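Local coordinates for putative ABC type-2 transporter (Thermotoga maritima MSB8, PDB 3CNI), which probably forms part of an ABC-2 type membrane transporter, of which this calcium-binding chain is one excised domain, at residues I23-M34 with L101-F112. Sequence-based numbering, arbitrary orientation.
Sequences IAELAEKALGNM and LIESLKVQLASF. With CA (calcium ion), chain C.
L105 turns its CG opposite the backbone N (chi1 170°), reaches across to helix 22-32 and parts its two methyls there: CD1 meets CB of A30 at 3.4 Å, tighter than usual for two carbons, while CD2 lies against the isobutyl end of L31. Selenomethionine M34 runs straight through chi2 and then bends at chi3 (-66°), which lays its tip alongside helix 89-107. SE sits 3.5 Å from OG of S104, and CE lies 3.5 Å from the backbone O of L101.

Q108 comes to meet M34 from the opposite direction. Its NE2 lies 3.3 Å from SE of M34, and its OE1 rests against CB of A30. Two weak hydrogen bonds, from NE2 to O and OG of S104, tie the amide back to S104, one turn earlier in the chain; a leucine here, lacking the amide, would probably leave the S104 hydroxyl without this donor beside the selenium.

The example is one of two helices packed side by side on one face of a mixed sheet: axes 9.8 Å apart, N-to-C directions at 132°, A27 and A30 on one helix admitting L105 from the other. L31 and I102 also meet, and both touch I60 of strand 58-62.

Within the type I turn from V107 to A110, L109 brings CD2 near I23 and A27. Farther on, the side chains of L26 and F112 cross at about a right angle, CD1 of L26 near CE1 of F112. E28 forms a salt bridge with R17 of strand 12-17; E25, outside the contact, binds a calcium ion through OE2 at 2.6 Å, with a water also on the metal.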
loop_
_atom_site.group_PDB
_atom_site.type_symbol
_atom_site.label_atom_id
_atom_site.label_comp_id
_atom_site.label_asym_id
_atom_site.label_seq_id
_atom_site.Cartn_x
_atom_site.Cartn_y
_atom_site.Cartn_z
ATOM N N ILE A 23 -2.773 21.716 4.717
ATOM C CA ILE A 23 -2.961 20.279 4.448
ATOM C C ILE A 23 -1.589 19.532 4.459
ATOM O O ILE A 23 -1.498 18.393 4.929
ATOM C CB ILE A 23 -3.785 20.023 3.168
ATOM C CG1 ILE A 23 -4.256 18.553 3.177
ATOM C CG2 ILE A 23 -2.973 20.291 1.912
ATOM C CD1 ILE A 23 -5.340 18.355 4.199
ATOM N N ALA A 24 -0.536 20.172 3.937
ATOM C CA ALA A 24 0.851 19.674 4.154
ATOM C C ALA A 24 1.155 19.465 5.620
ATOM O O ALA A 24 1.698 18.460 6.012
ATOM C CB ALA A 24 1.897 20.668 3.606
ATOM N N GLU A 25 0.921 20.490 6.428
ATOM C CA GLU A 25 1.138 20.335 7.901
ATOM C C GLU A 25 0.432 19.115 8.474
ATOM O O GLU A 25 0.939 18.411 9.364
ATOM C CB GLU A 25 0.747 21.543 8.679
ATOM C CG GLU A 25 1.562 22.728 8.312
ATOM C CD GLU A 25 1.163 23.945 9.103
ATOM O OE1 GLU A 25 0.240 23.822 9.934
ATOM O OE2 GLU A 25 1.758 25.038 8.902
ATOM N N LEU A 26 -0.719 18.845 7.884
ATOM C CA LEU A 26 -1.595 17.798 8.342
ATOM C C LEU A 26 -1.085 16.421 7.943
ATOM O O LEU A 26 -1.195 15.471 8.682
ATOM C CB LEU A 26 -2.979 18.030 7.767
ATOM C CG LEU A 26 -4.120 17.353 8.475
ATOM C CD1 LEU A 26 -3.878 15.854 8.338
ATOM C CD2 LEU A 26 -4.258 17.904 9.916
ATOM N N ALA A 27 -0.453 16.365 6.779
ATOM C CA ALA A 27 0.171 15.167 6.311
ATOM C C ALA A 27 1.354 14.843 7.251
ATOM O O ALA A 27 1.508 13.749 7.725
ATOM C CB ALA A 27 0.641 15.337 4.868
ATOM N N GLU A 28 2.137 15.833 7.567
ATOM C CA GLU A 28 3.277 15.663 8.425
ATOM C C GLU A 28 2.891 15.094 9.777
ATOM O O GLU A 28 3.536 14.203 10.326
ATOM C CB GLU A 28 3.914 17.017 8.684
ATOM C CG GLU A 28 5.114 16.826 9.565
ATOM C CD GLU A 28 5.843 18.063 10.001
ATOM O OE1 GLU A 28 5.797 19.129 9.378
ATOM O OE2 GLU A 28 6.496 17.942 11.028
ATOM N N LYS A 29 1.846 15.703 10.333
ATOM C CA LYS A 29 1.257 15.291 11.609
ATOM C C LYS A 29 0.739 13.854 11.593
ATOM O O LYS A 29 0.930 13.084 12.521
ATOM C CB LYS A 29 0.085 16.200 11.986
ATOM C CG LYS A 29 0.420 17.608 12.426
ATOM C CD LYS A 29 -0.885 18.359 12.888
ATOM C CE LYS A 29 -1.119 18.253 14.378
ATOM N NZ LYS A 29 -0.184 19.236 15.015
ATOM N N ALA A 30 0.011 13.515 10.550
ATOM C CA ALA A 30 -0.510 12.158 10.382
ATOM C C ALA A 30 0.655 11.113 10.303
ATOM O O ALA A 30 0.641 10.039 10.936
ATOM C CB ALA A 30 -1.388 12.088 9.126
ATOM N N LEU A 31 1.655 11.426 9.494
ATOM C CA LEU A 31 2.770 10.505 9.320
ATOM C C LEU A 31 3.482 10.318 10.666
ATOM O O LEU A 31 3.865 9.229 11.047
ATOM C CB LEU A 31 3.761 11.017 8.255
ATOM C CG LEU A 31 3.218 10.793 6.858
ATOM C CD1 LEU A 31 3.907 11.712 5.842
ATOM C CD2 LEU A 31 3.290 9.272 6.512
ATOM N N GLY A 32 3.615 11.411 11.380
ATOM C CA GLY A 32 4.517 11.494 12.528
ATOM C C GLY A 32 3.974 10.798 13.748
ATOM O O GLY A 32 4.717 10.490 14.666
ATOM N N ASN A 33 2.659 10.560 13.737
ATOM C CA ASN A 33 1.940 9.898 14.838
ATOM C C ASN A 33 2.055 8.432 14.617
ATOM O O ASN A 33 1.697 7.657 15.472
ATOM C CB ASN A 33 0.448 10.259 14.902
ATOM C CG ASN A 33 0.192 11.654 15.543
ATOM O OD1 ASN A 33 -0.686 12.387 15.090
ATOM N ND2 ASN A 33 0.959 12.013 16.582
HETATM N N MSE A 34 2.554 8.051 13.450
HETATM C CA MSE A 34 2.626 6.639 13.110
HETATM C C MSE A 34 4.037 6.092 12.980
HETATM O O MSE A 34 4.207 4.927 12.676
HETATM C CB MSE A 34 1.943 6.385 11.785
HETATM C CG MSE A 34 0.436 6.617 11.728
HETATM SE SE MSE A 34 -0.220 6.231 9.874
HETATM C CE MSE A 34 0.566 7.601 8.685
ATOM N N LEU A 101 1.914 2.547 5.804
ATOM C CA LEU A 101 1.679 3.857 6.456
ATOM C C LEU A 101 1.266 4.932 5.448
ATOM O O LEU A 101 0.456 5.773 5.751
ATOM C CB LEU A 101 2.910 4.318 7.281
ATOM C CG LEU A 101 3.344 3.354 8.398
ATOM C CD1 LEU A 101 4.592 3.874 9.102
ATOM C CD2 LEU A 101 2.223 3.092 9.384
ATOM N N ILE A 102 1.812 4.897 4.244
ATOM C CA ILE A 102 1.440 5.841 3.210
ATOM C C ILE A 102 -0.052 5.621 2.818
ATOM O O ILE A 102 -0.807 6.568 2.525
ATOM C CB ILE A 102 2.366 5.702 1.954
ATOM C CG1 ILE A 102 3.813 6.101 2.292
ATOM C CG2 ILE A 102 1.836 6.518 0.813
ATOM C CD1 ILE A 102 3.885 7.123 3.362
ATOM N N GLU A 103 -0.472 4.362 2.800
ATOM C CA GLU A 103 -1.898 4.040 2.464
ATOM C C GLU A 103 -2.732 4.667 3.516
ATOM O O GLU A 103 -3.753 5.314 3.269
ATOM C CB GLU A 103 -2.159 2.538 2.415
ATOM C CG GLU A 103 -1.535 1.858 1.248
ATOM C CD GLU A 103 -2.098 2.335 -0.078
ATOM O OE1 GLU A 103 -3.164 2.999 -0.093
ATOM O OE2 GLU A 103 -1.471 2.057 -1.111
ATOM N N SER A 104 -2.273 4.529 4.727
ATOM C CA SER A 104 -3.114 4.996 5.858
ATOM C C SER A 104 -3.247 6.527 5.873
ATOM O O SER A 104 -4.248 7.105 6.271
ATOM C CB SER A 104 -2.522 4.422 7.166
ATOM O OG SER A 104 -3.071 5.121 8.235
ATOM N N LEU A 105 -2.232 7.194 5.377
ATOM C CA LEU A 105 -2.213 8.648 5.291
ATOM C C LEU A 105 -3.279 9.158 4.312
ATOM O O LEU A 105 -3.893 10.216 4.466
ATOM C CB LEU A 105 -0.825 9.124 4.849
ATOM C CG LEU A 105 -0.733 10.611 4.490
ATOM C CD1 LEU A 105 -1.096 11.598 5.726
ATOM C CD2 LEU A 105 0.609 10.904 3.823
ATOM N N LYS A 106 -3.523 8.344 3.298
ATOM C CA LYS A 106 -4.436 8.728 2.266
ATOM C C LYS A 106 -5.815 8.818 2.874
ATOM O O LYS A 106 -6.598 9.728 2.547
ATOM C CB LYS A 106 -4.476 7.677 1.189
ATOM C CG LYS A 106 -3.159 7.512 0.389
ATOM C CD LYS A 106 -3.378 6.430 -0.640
ATOM C CE LYS A 106 -2.093 6.157 -1.407
ATOM N NZ LYS A 106 -2.262 4.868 -2.110
ATOM N N VAL A 107 -6.108 7.797 3.690
ATOM C CA VAL A 107 -7.324 7.737 4.483
ATOM C C VAL A 107 -7.433 8.963 5.471
ATOM O O VAL A 107 -8.489 9.584 5.647
ATOM C CB VAL A 107 -7.435 6.351 5.275
ATOM C CG1 VAL A 107 -8.669 6.373 6.237
ATOM C CG2 VAL A 107 -7.527 5.174 4.326
ATOM N N GLN A 108 -6.319 9.318 6.089
ATOM C CA GLN A 108 -6.311 10.396 7.055
ATOM C C GLN A 108 -6.335 11.766 6.385
ATOM O O GLN A 108 -6.335 12.788 7.074
ATOM C CB GLN A 108 -5.127 10.326 8.014
ATOM C CG GLN A 108 -5.072 9.091 8.900
ATOM C CD GLN A 108 -3.747 8.963 9.673
ATOM O OE1 GLN A 108 -3.506 9.694 10.620
ATOM N NE2 GLN A 108 -2.879 8.031 9.249
ATOM N N LEU A 109 -6.452 11.808 5.062
ATOM C CA LEU A 109 -6.532 13.106 4.354
ATOM C C LEU A 109 -7.929 13.372 3.858
ATOM O O LEU A 109 -8.263 14.483 3.431
ATOM C CB LEU A 109 -5.569 13.151 3.149
ATOM C CG LEU A 109 -4.038 13.211 3.352
ATOM C CD1 LEU A 109 -3.250 13.110 1.993
ATOM C CD2 LEU A 109 -3.591 14.424 4.127
ATOM N N ALA A 110 -8.738 12.313 3.891
ATOM C CA ALA A 110 -9.945 12.239 3.079
ATOM C C ALA A 110 -10.978 13.309 3.351
ATOM O O ALA A 110 -11.569 13.840 2.425
ATOM C CB ALA A 110 -10.565 10.841 3.156
ATOM N N SER A 111 -11.208 13.612 4.618
ATOM C CA SER A 111 -12.231 14.584 5.037
ATOM C C SER A 111 -11.956 15.940 4.436
ATOM O O SER A 111 -12.883 16.825 4.308
ATOM C CB SER A 111 -12.215 14.804 6.557
ATOM O OG SER A 111 -12.961 13.846 7.253
ATOM N N PHE A 112 -10.683 16.152 4.096
ATOM C CA PHE A 112 -10.255 17.445 3.632
ATOM C C PHE A 112 -10.507 17.543 2.116
ATOM O O PHE A 112 -10.438 18.600 1.515
ATOM C CB PHE A 112 -8.794 17.693 4.050
ATOM C CG PHE A 112 -8.415 17.110 5.451
ATOM C CD1 PHE A 112 -7.201 16.477 5.657
ATOM C CD2 PHE A 112 -9.263 17.216 6.527
ATOM C CE1 PHE A 112 -6.856 15.957 6.894
ATOM C CE2 PHE A 112 -8.908 16.717 7.770
ATOM C CZ PHE A 112 -7.716 16.092 7.940
HETATM CA CA CA C . 0.326 26.953 9.900
HETATM O O HOH W 1 -0.170 26.751 7.499
#